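PDB 4NG4: phosphoglycerate kinase from Coxiella burnetii, which catalyses the reversible transfer of a phosphate between ATP and 3-phosphoglycerate, a step of glycolysis, and binds ADP in its nucleotide site. Local coordinates for residues E80-L92 with Q116-G128. Residues are numbered along the deposited sequence; the frame is centred on the assembly and turned at random.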
loop_
_atom_site.group_PDB
_atom_site.type_symbol
_atom_site.label_atom_id
_atom_site.label_comp_id
_atom_site.label_asym_id
_atom_site.label_seq_id
_atom_site.Cartn_x
_atom_site.Cartn_y
_atom_site.Cartn_z
ATOM N N GLU A 80 -24.500 -5.251 13.735
ATOM C CA GLU A 80 -24.511 -4.025 14.520
ATOM C C GLU A 80 -24.499 -2.828 13.570
ATOM O O GLU A 80 -23.800 -2.827 12.562
ATOM C CB GLU A 80 -23.305 -3.981 15.462
ATOM C CG GLU A 80 -23.392 -4.967 16.600
ATOM C CD GLU A 80 -22.189 -4.926 17.517
ATOM O OE1 GLU A 80 -21.202 -5.654 17.251
ATOM O OE2 GLU A 80 -22.243 -4.185 18.525
ATOM N N LYS A 81 -25.286 -1.812 13.897
ATOM C CA LYS A 81 -25.400 -0.617 13.064
ATOM C C LYS A 81 -24.073 0.131 12.945
ATOM O O LYS A 81 -23.808 0.775 11.945
ATOM C CB LYS A 81 -26.490 0.300 13.624
ATOM C CG LYS A 81 -27.865 -0.266 13.440
ATOM C CD LYS A 81 -28.895 0.582 14.094
ATOM C CE LYS A 81 -30.234 -0.111 14.094
ATOM N NZ LYS A 81 -31.169 0.571 15.024
ATOM N N GLU A 82 -23.258 0.024 13.987
ATOM C CA GLU A 82 -21.889 0.544 14.027
ATOM C C GLU A 82 -21.049 0.125 12.797
ATOM O O GLU A 82 -20.184 0.866 12.352
ATOM C CB GLU A 82 -21.216 0.060 15.324
ATOM C CG GLU A 82 -19.993 0.832 15.745
ATOM C CD GLU A 82 -19.532 0.458 17.152
ATOM O OE1 GLU A 82 -19.634 1.312 18.064
ATOM O OE2 GLU A 82 -19.080 -0.697 17.354
ATOM N N PHE A 83 -21.310 -1.055 12.253
ATOM C CA PHE A 83 -20.593 -1.539 11.091
ATOM C C PHE A 83 -21.549 -1.749 9.914
ATOM O O PHE A 83 -21.377 -2.658 9.103
ATOM C CB PHE A 83 -19.869 -2.848 11.437
ATOM C CG PHE A 83 -18.989 -2.758 12.669
ATOM C CD1 PHE A 83 -17.742 -2.136 12.605
ATOM C CD2 PHE A 83 -19.398 -3.305 13.886
ATOM C CE1 PHE A 83 -16.929 -2.048 13.732
ATOM C CE2 PHE A 83 -18.575 -3.220 15.018
ATOM C CZ PHE A 83 -17.351 -2.595 14.937
ATOM N N SER A 84 -22.550 -0.891 9.812
ATOM C CA SER A 84 -23.475 -0.935 8.694
ATOM C C SER A 84 -22.977 -0.034 7.555
ATOM O O SER A 84 -22.520 1.078 7.797
ATOM C CB SER A 84 -24.868 -0.488 9.154
ATOM O OG SER A 84 -25.852 -0.737 8.159
ATOM N N LEU A 85 -23.078 -0.501 6.313
ATOM C CA LEU A 85 -22.766 0.334 5.158
ATOM C C LEU A 85 -23.886 1.351 4.822
ATOM O O LEU A 85 -23.938 1.894 3.715
ATOM C CB LEU A 85 -22.475 -0.556 3.938
ATOM C CG LEU A 85 -21.102 -1.218 3.885
ATOM C CD1 LEU A 85 -21.007 -2.222 2.736
ATOM C CD2 LEU A 85 -20.013 -0.160 3.776
ATOM N N ALA A 86 -24.773 1.618 5.776
ATOM C CA ALA A 86 -25.900 2.537 5.561
ATOM C C ALA A 86 -25.439 3.944 5.172
ATOM O O ALA A 86 -25.838 4.439 4.120
ATOM C CB ALA A 86 -26.828 2.581 6.815
ATOM N N PRO A 87 -24.586 4.592 6.002
ATOM C CA PRO A 87 -24.105 5.949 5.664
ATOM C C PRO A 87 -23.402 6.022 4.303
ATOM O O PRO A 87 -23.489 7.032 3.606
ATOM C CB PRO A 87 -23.135 6.280 6.809
ATOM C CG PRO A 87 -23.564 5.408 7.947
ATOM C CD PRO A 87 -24.009 4.129 7.283
ATOM N N VAL A 88 -22.729 4.947 3.927
ATOM C CA VAL A 88 -22.134 4.862 2.613
ATOM C C VAL A 88 -23.237 4.882 1.568
ATOM O O VAL A 88 -23.160 5.646 0.609
ATOM C CB VAL A 88 -21.314 3.580 2.440
ATOM C CG1 VAL A 88 -20.638 3.566 1.058
ATOM C CG2 VAL A 88 -20.299 3.451 3.567
ATOM N N ALA A 89 -24.270 4.062 1.777
ATOM C CA ALA A 89 -25.378 3.906 0.824
ATOM C C ALA A 89 -26.102 5.227 0.540
ATOM O O ALA A 89 -26.581 5.469 -0.583
ATOM C CB ALA A 89 -26.360 2.866 1.331
ATOM N N ARG A 90 -26.198 6.074 1.559
ATOM C CA ARG A 90 -26.745 7.405 1.370
ATOM C C ARG A 90 -25.751 8.247 0.580
ATOM O O ARG A 90 -26.123 8.963 -0.349
ATOM C CB ARG A 90 -27.053 8.055 2.722
ATOM C CG ARG A 90 -28.279 7.456 3.420
ATOM C CD ARG A 90 -28.535 8.094 4.784
ATOM N NE ARG A 90 -27.566 7.651 5.788
ATOM C CZ ARG A 90 -27.534 8.077 7.052
ATOM N NH1 ARG A 90 -28.420 8.974 7.495
ATOM N NH2 ARG A 90 -26.607 7.606 7.880
ATOM N N LEU A 91 -24.477 8.145 0.948
ATOM C CA LEU A 91 -23.431 8.952 0.328
ATOM C C LEU A 91 -23.134 8.536 -1.122
ATOM O O LEU A 91 -22.644 9.345 -1.903
ATOM C CB LEU A 91 -22.167 8.914 1.197
ATOM C CG LEU A 91 -21.116 10.024 1.040
ATOM C CD1 LEU A 91 -20.101 9.660 -0.024
ATOM C CD2 LEU A 91 -21.751 11.374 0.755
ATOM N N LEU A 92 -23.445 7.287 -1.477
ATOM C CA LEU A 92 -23.342 6.796 -2.866
ATOM C C LEU A 92 -24.456 7.330 -3.757
ATOM O O LEU A 92 -24.209 7.726 -4.898
ATOM C CB LEU A 92 -23.403 5.265 -2.907
ATOM C CG LEU A 92 -22.093 4.483 -2.880
ATOM C CD1 LEU A 92 -22.382 3.010 -2.634
ATOM C CD2 LEU A 92 -21.345 4.672 -4.181
ATOM N N GLN A 116 -29.377 0.403 -12.597
ATOM C CA GLN A 116 -29.347 0.809 -11.194
ATOM C C GLN A 116 -28.291 -0.004 -10.441
ATOM O O GLN A 116 -27.725 -0.962 -10.977
ATOM C CB GLN A 116 -30.736 0.711 -10.531
ATOM C CG GLN A 116 -31.332 -0.690 -10.420
ATOM C CD GLN A 116 -32.406 -0.791 -9.341
ATOM O OE1 GLN A 116 -32.097 -0.925 -8.147
ATOM N NE2 GLN A 116 -33.670 -0.734 -9.755
ATOM N N ALA A 117 -28.022 0.401 -9.204
ATOM C CA ALA A 117 -26.966 -0.213 -8.391
ATOM C C ALA A 117 -27.386 -0.324 -6.934
ATOM O O ALA A 117 -27.915 0.624 -6.353
ATOM C CB ALA A 117 -25.689 0.599 -8.490
ATOM N N ILE A 118 -27.128 -1.482 -6.339
ATOM C CA ILE A 118 -27.442 -1.705 -4.933
ATOM C C ILE A 118 -26.156 -2.004 -4.176
ATOM O O ILE A 118 -25.187 -2.502 -4.752
ATOM C CB ILE A 118 -28.521 -2.826 -4.731
ATOM C CG1 ILE A 118 -28.022 -4.201 -5.196
ATOM C CG2 ILE A 118 -29.800 -2.464 -5.467
ATOM C CD1 ILE A 118 -27.065 -4.888 -4.229
ATOM N N LEU A 119 -26.148 -1.668 -2.889
ATOM C CA LEU A 119 -24.995 -1.915 -2.015
ATOM C C LEU A 119 -25.358 -2.983 -0.993
ATOM O O LEU A 119 -26.212 -2.765 -0.132
ATOM C CB LEU A 119 -24.559 -0.622 -1.304
ATOM C CG LEU A 119 -23.401 -0.699 -0.300
ATOM C CD1 LEU A 119 -22.115 -1.180 -0.959
ATOM C CD2 LEU A 119 -23.205 0.647 0.362
ATOM N N CYS A 120 -24.709 -4.139 -1.110
ATOM C CA CYS A 120 -24.869 -5.226 -0.158
ATOM C C CYS A 120 -24.300 -4.802 1.196
ATOM O O CYS A 120 -23.288 -4.069 1.261
ATOM C CB CYS A 120 -24.145 -6.483 -0.656
ATOM S SG CYS A 120 -24.790 -7.167 -2.228
ATOM N N GLU A 121 -24.937 -5.283 2.265
ATOM C CA GLU A 121 -24.507 -4.960 3.613
ATOM C C GLU A 121 -23.130 -5.593 3.900
ATOM O O GLU A 121 -22.827 -6.676 3.395
ATOM C CB GLU A 121 -25.556 -5.430 4.616
ATOM C CG GLU A 121 -25.250 -5.132 6.073
ATOM C CD GLU A 121 -24.878 -3.686 6.338
ATOM O OE1 GLU A 121 -23.796 -3.246 5.878
ATOM O OE2 GLU A 121 -25.648 -2.996 7.042
ATOM N N ASN A 122 -22.303 -4.879 4.673
ATOM C CA ASN A 122 -20.986 -5.343 5.145
ATOM C C ASN A 122 -20.778 -6.866 5.003
ATOM O O ASN A 122 -21.467 -7.668 5.628
ATOM C CB ASN A 122 -20.811 -4.910 6.613
ATOM C CG ASN A 122 -19.386 -4.993 7.096
ATOM O OD1 ASN A 122 -18.509 -5.572 6.443
ATOM N ND2 ASN A 122 -19.146 -4.416 8.264
ATOM N N VAL A 123 -19.829 -7.251 4.163
ATOM C CA VAL A 123 -19.581 -8.659 3.864
ATOM C C VAL A 123 -18.991 -9.406 5.029
ATOM O O VAL A 123 -19.031 -10.625 5.060
ATOM C CB VAL A 123 -18.570 -8.818 2.737
ATOM C CG1 VAL A 123 -19.169 -8.365 1.439
ATOM C CG2 VAL A 123 -17.287 -8.056 3.061
ATOM N N ARG A 124 -18.388 -8.668 5.956
ATOM C CA ARG A 124 -17.774 -9.247 7.144
ATOM C C ARG A 124 -18.768 -9.636 8.243
ATOM O O ARG A 124 -18.360 -10.144 9.285
ATOM C CB ARG A 124 -16.734 -8.281 7.692
ATOM C CG ARG A 124 -15.546 -8.119 6.772
ATOM C CD ARG A 124 -14.400 -7.420 7.469
ATOM N NE ARG A 124 -13.228 -7.385 6.613
ATOM C CZ ARG A 124 -12.145 -6.654 6.842
ATOM N NH1 ARG A 124 -12.053 -5.861 7.909
ATOM N NH2 ARG A 124 -11.144 -6.712 5.990
ATOM N N PHE A 125 -20.059 -9.396 8.014
ATOM C CA PHE A 125 -21.097 -9.905 8.902
ATOM C C PHE A 125 -21.293 -11.392 8.703
ATOM O O PHE A 125 -21.636 -12.093 9.656
ATOM C CB PHE A 125 -22.432 -9.200 8.688
ATOM C CG PHE A 125 -22.503 -7.815 9.275
ATOM C CD1 PHE A 125 -22.102 -7.559 10.590
ATOM C CD2 PHE A 125 -23.020 -6.770 8.528
ATOM C CE1 PHE A 125 -22.189 -6.274 11.137
ATOM C CE2 PHE A 125 -23.109 -5.488 9.059
ATOM C CZ PHE A 125 -22.698 -5.241 10.374
ATOM N N ASN A 126 -21.058 -11.870 7.480
ATOM C CA ASN A 126 -21.347 -13.253 7.120
ATOM C C ASN A 126 -20.423 -14.246 7.835
ATOM O O ASN A 126 -19.195 -14.172 7.681
ATOM C CB ASN A 126 -21.231 -13.444 5.598
ATOM C CG ASN A 126 -22.241 -12.610 4.809
ATOM O OD1 ASN A 126 -23.383 -12.432 5.220
ATOM N ND2 ASN A 126 -21.828 -12.127 3.657
ATOM N N LYS A 127 -21.018 -15.146 8.629
ATOM C CA LYS A 127 -20.335 -16.375 9.070
ATOM C C LYS A 127 -19.545 -16.949 7.883
ATOM O O LYS A 127 -20.157 -17.401 6.893
ATOM C CB LYS A 127 -21.344 -17.444 9.547
ATOM C CG LYS A 127 -21.684 -17.460 11.042
ATOM C CD LYS A 127 -22.588 -18.674 11.360
ATOM C CE LYS A 127 -22.808 -18.921 12.860
ATOM N NZ LYS A 127 -24.153 -18.493 13.328
ATOM N N GLY A 128 -18.208 -16.888 7.965
ATOM C CA GLY A 128 -17.331 -17.558 6.999
ATOM C C GLY A 128 -16.504 -16.699 6.049
ATOM O O GLY A 128 -15.690 -17.223 5.286
#
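In the N-terminal Rossmann-like domain, at the C-terminal end of its parallel sheet, Glu121 leaves strand 117-120 and grips the turn leading into helix 86-94. Its carboxylate spans two consecutive residues: Glu121 OE1 accepts from the N-H of Leu85, the N-cap residue (OE1 to N 2.9 Å, with a nearly straight N-H...O angle of 176°), while Glu121 OE2 takes the hydroxyl of Ser84 just before it. Both bonds use syn lone pairs, so the carboxylate meets the turn as a fork. Glu121 CG lies anti to the backbone N and the chain then bends at chi2 (51°), which brings the buried acid up to the turn. The two donors, Ser84 OG and Leu85 N, would probably favour an ionised carboxylate.

Asn122 adds a second tie: Asn122 ND2 donates to Phe83 O (3.0 Å) in the carbonyl plane. The same amide nitrogen bonds to Leu71 O, and Asn122 OD1 accepts from Arg124 N in an Asx turn, so both ends of the amide are held. Phe125 brings its CZ 3.4 Å from Glu80 O, which lies near the ring plane at the edge; Phe79 packs edge-to-face with the same ring.

Further along, the axes of segments 86-92 and 117-120 approach to 9.4 Å at 165°, nearly antiparallel. Leu119 CD2 is the shared apolar contact: it lies 3.8 Å from Leu85 CB and 3.9 Å from Val88 CG1, and also meets Ala89 CB and Leu92 CD1. Leu85 CD1 packs over the strand end.

Leu71 and Arg124 are predicted substrate-binding residues, and Arg124 NH1 bonds to Gly72 O. A helix packed antiparallel on a strand of a parallel sheet, with loops at the strand's C-terminal end carrying the probable 3-phosphoglycerate site, is characteristic of the alpha/beta N-terminal domain of phosphoglycerate kinases.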